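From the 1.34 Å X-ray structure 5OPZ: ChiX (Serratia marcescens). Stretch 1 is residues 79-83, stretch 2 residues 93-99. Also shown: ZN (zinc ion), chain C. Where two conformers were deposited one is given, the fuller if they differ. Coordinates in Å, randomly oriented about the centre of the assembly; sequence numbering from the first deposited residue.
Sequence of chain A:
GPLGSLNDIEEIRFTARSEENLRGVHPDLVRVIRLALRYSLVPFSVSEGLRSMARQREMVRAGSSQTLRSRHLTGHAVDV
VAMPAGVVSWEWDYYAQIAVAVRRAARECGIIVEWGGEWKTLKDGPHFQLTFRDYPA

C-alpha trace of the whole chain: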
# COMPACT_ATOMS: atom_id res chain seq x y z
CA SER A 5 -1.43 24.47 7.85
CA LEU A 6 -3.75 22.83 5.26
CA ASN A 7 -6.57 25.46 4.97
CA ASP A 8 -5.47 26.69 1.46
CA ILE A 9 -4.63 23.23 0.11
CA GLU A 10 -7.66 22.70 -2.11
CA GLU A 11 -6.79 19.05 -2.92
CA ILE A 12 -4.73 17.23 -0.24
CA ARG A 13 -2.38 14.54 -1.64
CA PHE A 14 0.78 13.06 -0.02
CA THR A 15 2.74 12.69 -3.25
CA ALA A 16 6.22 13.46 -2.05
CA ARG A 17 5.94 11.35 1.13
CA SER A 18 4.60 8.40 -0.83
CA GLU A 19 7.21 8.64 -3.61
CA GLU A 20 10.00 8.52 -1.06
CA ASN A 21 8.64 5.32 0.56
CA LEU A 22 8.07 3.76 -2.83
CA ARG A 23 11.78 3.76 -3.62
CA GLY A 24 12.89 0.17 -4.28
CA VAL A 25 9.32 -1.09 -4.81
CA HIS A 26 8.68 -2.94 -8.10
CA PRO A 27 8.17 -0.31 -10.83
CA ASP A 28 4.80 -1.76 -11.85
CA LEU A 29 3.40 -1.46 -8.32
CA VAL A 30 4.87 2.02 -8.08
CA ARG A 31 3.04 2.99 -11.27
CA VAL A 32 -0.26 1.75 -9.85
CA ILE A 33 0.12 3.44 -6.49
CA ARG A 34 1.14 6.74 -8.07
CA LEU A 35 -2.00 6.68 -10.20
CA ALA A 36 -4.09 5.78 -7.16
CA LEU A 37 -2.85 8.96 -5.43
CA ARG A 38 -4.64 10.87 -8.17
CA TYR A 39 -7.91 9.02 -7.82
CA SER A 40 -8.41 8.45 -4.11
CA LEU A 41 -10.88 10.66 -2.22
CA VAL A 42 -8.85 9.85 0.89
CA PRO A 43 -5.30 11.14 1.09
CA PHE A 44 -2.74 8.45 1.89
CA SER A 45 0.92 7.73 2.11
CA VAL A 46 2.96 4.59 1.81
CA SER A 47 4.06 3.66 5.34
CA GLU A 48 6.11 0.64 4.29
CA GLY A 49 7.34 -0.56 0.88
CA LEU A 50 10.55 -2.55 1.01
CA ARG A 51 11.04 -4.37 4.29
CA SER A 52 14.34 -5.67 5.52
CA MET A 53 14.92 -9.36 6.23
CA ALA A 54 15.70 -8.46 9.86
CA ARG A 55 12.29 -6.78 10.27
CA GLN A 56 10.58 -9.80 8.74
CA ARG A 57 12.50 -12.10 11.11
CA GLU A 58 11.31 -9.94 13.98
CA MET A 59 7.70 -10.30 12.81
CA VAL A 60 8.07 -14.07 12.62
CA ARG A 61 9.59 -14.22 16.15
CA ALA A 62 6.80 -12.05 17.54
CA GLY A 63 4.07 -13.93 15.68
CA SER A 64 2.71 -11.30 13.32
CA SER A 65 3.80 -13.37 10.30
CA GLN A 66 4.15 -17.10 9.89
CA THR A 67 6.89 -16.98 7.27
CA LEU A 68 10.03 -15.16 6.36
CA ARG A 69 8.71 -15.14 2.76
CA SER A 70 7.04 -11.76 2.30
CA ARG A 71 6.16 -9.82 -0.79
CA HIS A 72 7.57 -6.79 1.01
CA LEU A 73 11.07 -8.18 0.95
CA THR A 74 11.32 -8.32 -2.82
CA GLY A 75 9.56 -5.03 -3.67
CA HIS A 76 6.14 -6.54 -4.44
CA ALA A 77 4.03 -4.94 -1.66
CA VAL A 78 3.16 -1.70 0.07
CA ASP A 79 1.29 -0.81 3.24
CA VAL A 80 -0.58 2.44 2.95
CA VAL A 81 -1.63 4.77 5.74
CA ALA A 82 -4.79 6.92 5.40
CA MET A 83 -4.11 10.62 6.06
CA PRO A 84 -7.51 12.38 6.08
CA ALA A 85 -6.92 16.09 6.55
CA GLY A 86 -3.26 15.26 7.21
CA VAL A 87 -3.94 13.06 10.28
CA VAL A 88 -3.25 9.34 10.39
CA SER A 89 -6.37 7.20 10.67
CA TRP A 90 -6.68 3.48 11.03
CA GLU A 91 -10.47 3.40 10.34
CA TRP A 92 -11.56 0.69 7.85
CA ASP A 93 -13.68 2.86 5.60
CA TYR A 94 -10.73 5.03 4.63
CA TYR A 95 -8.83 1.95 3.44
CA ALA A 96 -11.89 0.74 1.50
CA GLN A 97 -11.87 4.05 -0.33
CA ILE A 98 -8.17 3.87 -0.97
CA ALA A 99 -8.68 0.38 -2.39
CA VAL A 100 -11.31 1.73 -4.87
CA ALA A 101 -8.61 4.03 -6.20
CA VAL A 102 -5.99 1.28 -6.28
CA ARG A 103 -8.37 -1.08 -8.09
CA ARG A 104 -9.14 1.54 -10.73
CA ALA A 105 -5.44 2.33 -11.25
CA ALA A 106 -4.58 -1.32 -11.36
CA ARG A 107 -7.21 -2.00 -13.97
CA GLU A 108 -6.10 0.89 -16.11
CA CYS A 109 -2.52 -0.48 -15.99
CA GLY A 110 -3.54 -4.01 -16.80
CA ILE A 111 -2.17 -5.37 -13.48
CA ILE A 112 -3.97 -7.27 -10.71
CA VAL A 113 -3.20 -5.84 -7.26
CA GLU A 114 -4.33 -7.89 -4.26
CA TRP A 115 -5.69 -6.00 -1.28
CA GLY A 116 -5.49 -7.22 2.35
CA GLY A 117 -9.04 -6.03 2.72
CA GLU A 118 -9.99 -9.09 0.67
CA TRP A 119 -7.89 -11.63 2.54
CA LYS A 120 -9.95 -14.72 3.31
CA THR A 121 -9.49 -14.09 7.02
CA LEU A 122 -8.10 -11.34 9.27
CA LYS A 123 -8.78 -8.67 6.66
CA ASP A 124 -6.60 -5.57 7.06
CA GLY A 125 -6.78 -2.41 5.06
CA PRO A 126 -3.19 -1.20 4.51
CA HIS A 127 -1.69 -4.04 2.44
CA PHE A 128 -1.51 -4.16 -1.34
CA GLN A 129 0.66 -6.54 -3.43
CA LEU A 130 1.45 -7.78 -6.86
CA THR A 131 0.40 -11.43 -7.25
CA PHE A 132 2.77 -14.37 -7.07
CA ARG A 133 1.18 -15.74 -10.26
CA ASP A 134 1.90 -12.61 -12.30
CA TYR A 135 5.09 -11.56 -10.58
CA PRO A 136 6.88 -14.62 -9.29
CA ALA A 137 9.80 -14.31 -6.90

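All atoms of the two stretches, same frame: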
# COMPACT_ATOMS: atom_id res chain seq x y z
N ASP A 79 2.33 -1.15 2.26
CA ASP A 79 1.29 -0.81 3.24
C ASP A 79 1.05 0.69 3.17
O ASP A 79 2.00 1.45 3.22
CB ASP A 79 1.74 -1.22 4.62
CG ASP A 79 1.78 -2.71 4.84
OD1 ASP A 79 1.36 -3.49 4.00
OD2 ASP A 79 2.26 -3.13 5.89
N VAL A 80 -0.20 1.06 2.99
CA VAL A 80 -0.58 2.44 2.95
C VAL A 80 -1.12 2.87 4.32
O VAL A 80 -1.55 2.06 5.12
CB VAL A 80 -1.64 2.77 1.87
CG1 VAL A 80 -1.14 2.32 0.50
CG2 VAL A 80 -2.97 2.12 2.16
N VAL A 81 -1.05 4.16 4.55
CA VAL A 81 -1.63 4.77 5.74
C VAL A 81 -2.56 5.90 5.28
O VAL A 81 -2.13 6.82 4.54
CB VAL A 81 -0.57 5.25 6.75
CG1 VAL A 81 0.38 6.24 6.18
CG2 VAL A 81 -1.24 5.81 8.00
N ALA A 82 -3.83 5.84 5.75
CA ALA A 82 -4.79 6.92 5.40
C ALA A 82 -4.46 8.18 6.20
O ALA A 82 -4.17 8.09 7.40
CB ALA A 82 -6.18 6.48 5.75
N MET A 83 -4.51 9.32 5.50
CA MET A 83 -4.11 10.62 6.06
C MET A 83 -5.21 11.69 5.87
O MET A 83 -4.94 12.75 5.31
CB MET A 83 -2.83 11.11 5.33
CG MET A 83 -1.61 10.26 5.43
SD MET A 83 -1.07 10.11 7.12
CE MET A 83 -0.55 11.79 7.48
N ASP A 93 -13.06 2.25 6.76
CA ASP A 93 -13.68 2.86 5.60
C ASP A 93 -12.72 3.67 4.75
O ASP A 93 -12.86 3.71 3.53
CB ASP A 93 -14.92 3.70 5.97
CG ASP A 93 -16.14 2.87 6.05
OD1 ASP A 93 -16.30 2.02 5.17
OD2 ASP A 93 -16.90 3.06 7.00
N TYR A 94 -11.73 4.28 5.38
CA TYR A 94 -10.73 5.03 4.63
C TYR A 94 -9.94 4.10 3.69
O TYR A 94 -9.68 4.44 2.54
CB TYR A 94 -9.79 5.77 5.56
CG TYR A 94 -10.38 6.94 6.35
CD1 TYR A 94 -10.93 8.01 5.68
CD2 TYR A 94 -10.29 7.01 7.70
CE1 TYR A 94 -11.43 9.09 6.33
CE2 TYR A 94 -10.82 8.08 8.41
CZ TYR A 94 -11.41 9.10 7.71
OH TYR A 94 -11.87 10.18 8.42
N TYR A 95 -9.57 2.94 4.22
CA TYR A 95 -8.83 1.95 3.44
C TYR A 95 -9.69 1.35 2.34
O TYR A 95 -9.19 1.08 1.24
CB TYR A 95 -8.26 0.85 4.38
CG TYR A 95 -7.25 1.49 5.28
CD1 TYR A 95 -7.64 2.11 6.47
CD2 TYR A 95 -5.92 1.61 4.90
CE1 TYR A 95 -6.76 2.84 7.20
CE2 TYR A 95 -5.02 2.29 5.66
CZ TYR A 95 -5.45 2.94 6.82
OH TYR A 95 -4.54 3.72 7.52
N ALA A 96 -10.99 1.18 2.58
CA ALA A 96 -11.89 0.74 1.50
C ALA A 96 -11.91 1.75 0.35
O ALA A 96 -11.94 1.36 -0.83
CB ALA A 96 -13.28 0.44 2.03
N GLN A 97 -11.88 3.02 0.71
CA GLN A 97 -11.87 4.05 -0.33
C GLN A 97 -10.57 4.10 -1.07
O GLN A 97 -10.57 4.30 -2.29
CB GLN A 97 -12.21 5.41 0.27
CG GLN A 97 -13.65 5.53 0.75
CD GLN A 97 -14.03 6.93 1.14
OE1 GLN A 97 -14.10 7.78 0.29
NE2 GLN A 97 -14.30 7.15 2.43
N ILE A 98 -9.48 3.98 -0.33
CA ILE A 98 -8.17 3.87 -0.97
C ILE A 98 -8.17 2.70 -1.95
O ILE A 98 -7.63 2.81 -3.08
CB ILE A 98 -6.99 3.79 0.02
CG1 ILE A 98 -6.92 5.08 0.82
CG2 ILE A 98 -5.67 3.49 -0.69
CD1 ILE A 98 -6.17 4.93 2.12
N ALA A 99 -8.69 1.55 -1.54
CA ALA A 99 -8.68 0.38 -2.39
C ALA A 99 -9.52 0.59 -3.65
O ALA A 99 -9.19 -0.02 -4.66
CB ALA A 99 -9.14 -0.84 -1.63
ZN ZN C . 1.94 -5.39 4.06

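A helix laid against one face of a β-strand is among the commonest ways of building a hydrophobic core, and ChiX offers a compact example. Residues 79–82 form the end of a strand that begins earlier in the chain, while residues 93–99 are part of a longer helix. Their axes approach to 8.6 Å, and their N-to-C directions make an angle of 121°, so the two elements cross obliquely rather than running side by side. The nearest pair of α-carbons is Ala 82 CA and Tyr 94 CA, 6.3 Å apart, at the C-terminal end of the strand. Within the helix, i to i+4 hydrogen bonds such as Ile 98 N to Tyr 94 O (2.9 Å) run along the backbone.

The alternation expected of an extended chain decides what the strand presents. Val 80 and Ala 82 point their CA-to-CB bonds toward the helix, whereas that of Val 81 points away. On the helix, Tyr 94 and Ile 98 lie one turn apart and both point toward the strand. The small side chain of Ala 82 fits among these residues: its CB lies 3.7 Å from Tyr 94 CB and 3.9 Å from Ile 98 CD1. Further back along the strand, Val 80 CG2 meets Ile 98 CG2 at 4.2 Å. These are apolar van der Waals contacts, and Val 80, Ala 82 and Ile 98 are all buried.

Tyr 95 adds a polar element. Its CA-to-CB bond points sideways, but with chi1 at -65° the ring reaches the strand. Val 80 CG2 lies 4.1 Å from Tyr 95 CD2, and Ala 82 CB lies 3.8 Å from Tyr 95 CZ, while the carbonyl oxygen Val 80 O approaches the ring edge, 3.5 Å from Tyr 95 CE2. At the end of the ring, the phenol oxygen accepts a hydrogen bond from the backbone: Ala 82 N to Tyr 95 OH is 2.9 Å, with an N-H...O angle of 174°, almost linear. A buried amide is thus satisfied by a side chain from the helix.

Asp 79 takes no part in this packing; its OD1 instead binds the zinc ion ZN at 2.0 Å, alongside ligands from elsewhere in the structure. The same stretch of strand therefore supplies a metal ligand and, through Val 80 and Ala 82, a surface for the helix. The general lesson is that apolar packing and a well-directed hydrogen bond can share one small interface, here burying 260 Å² in total.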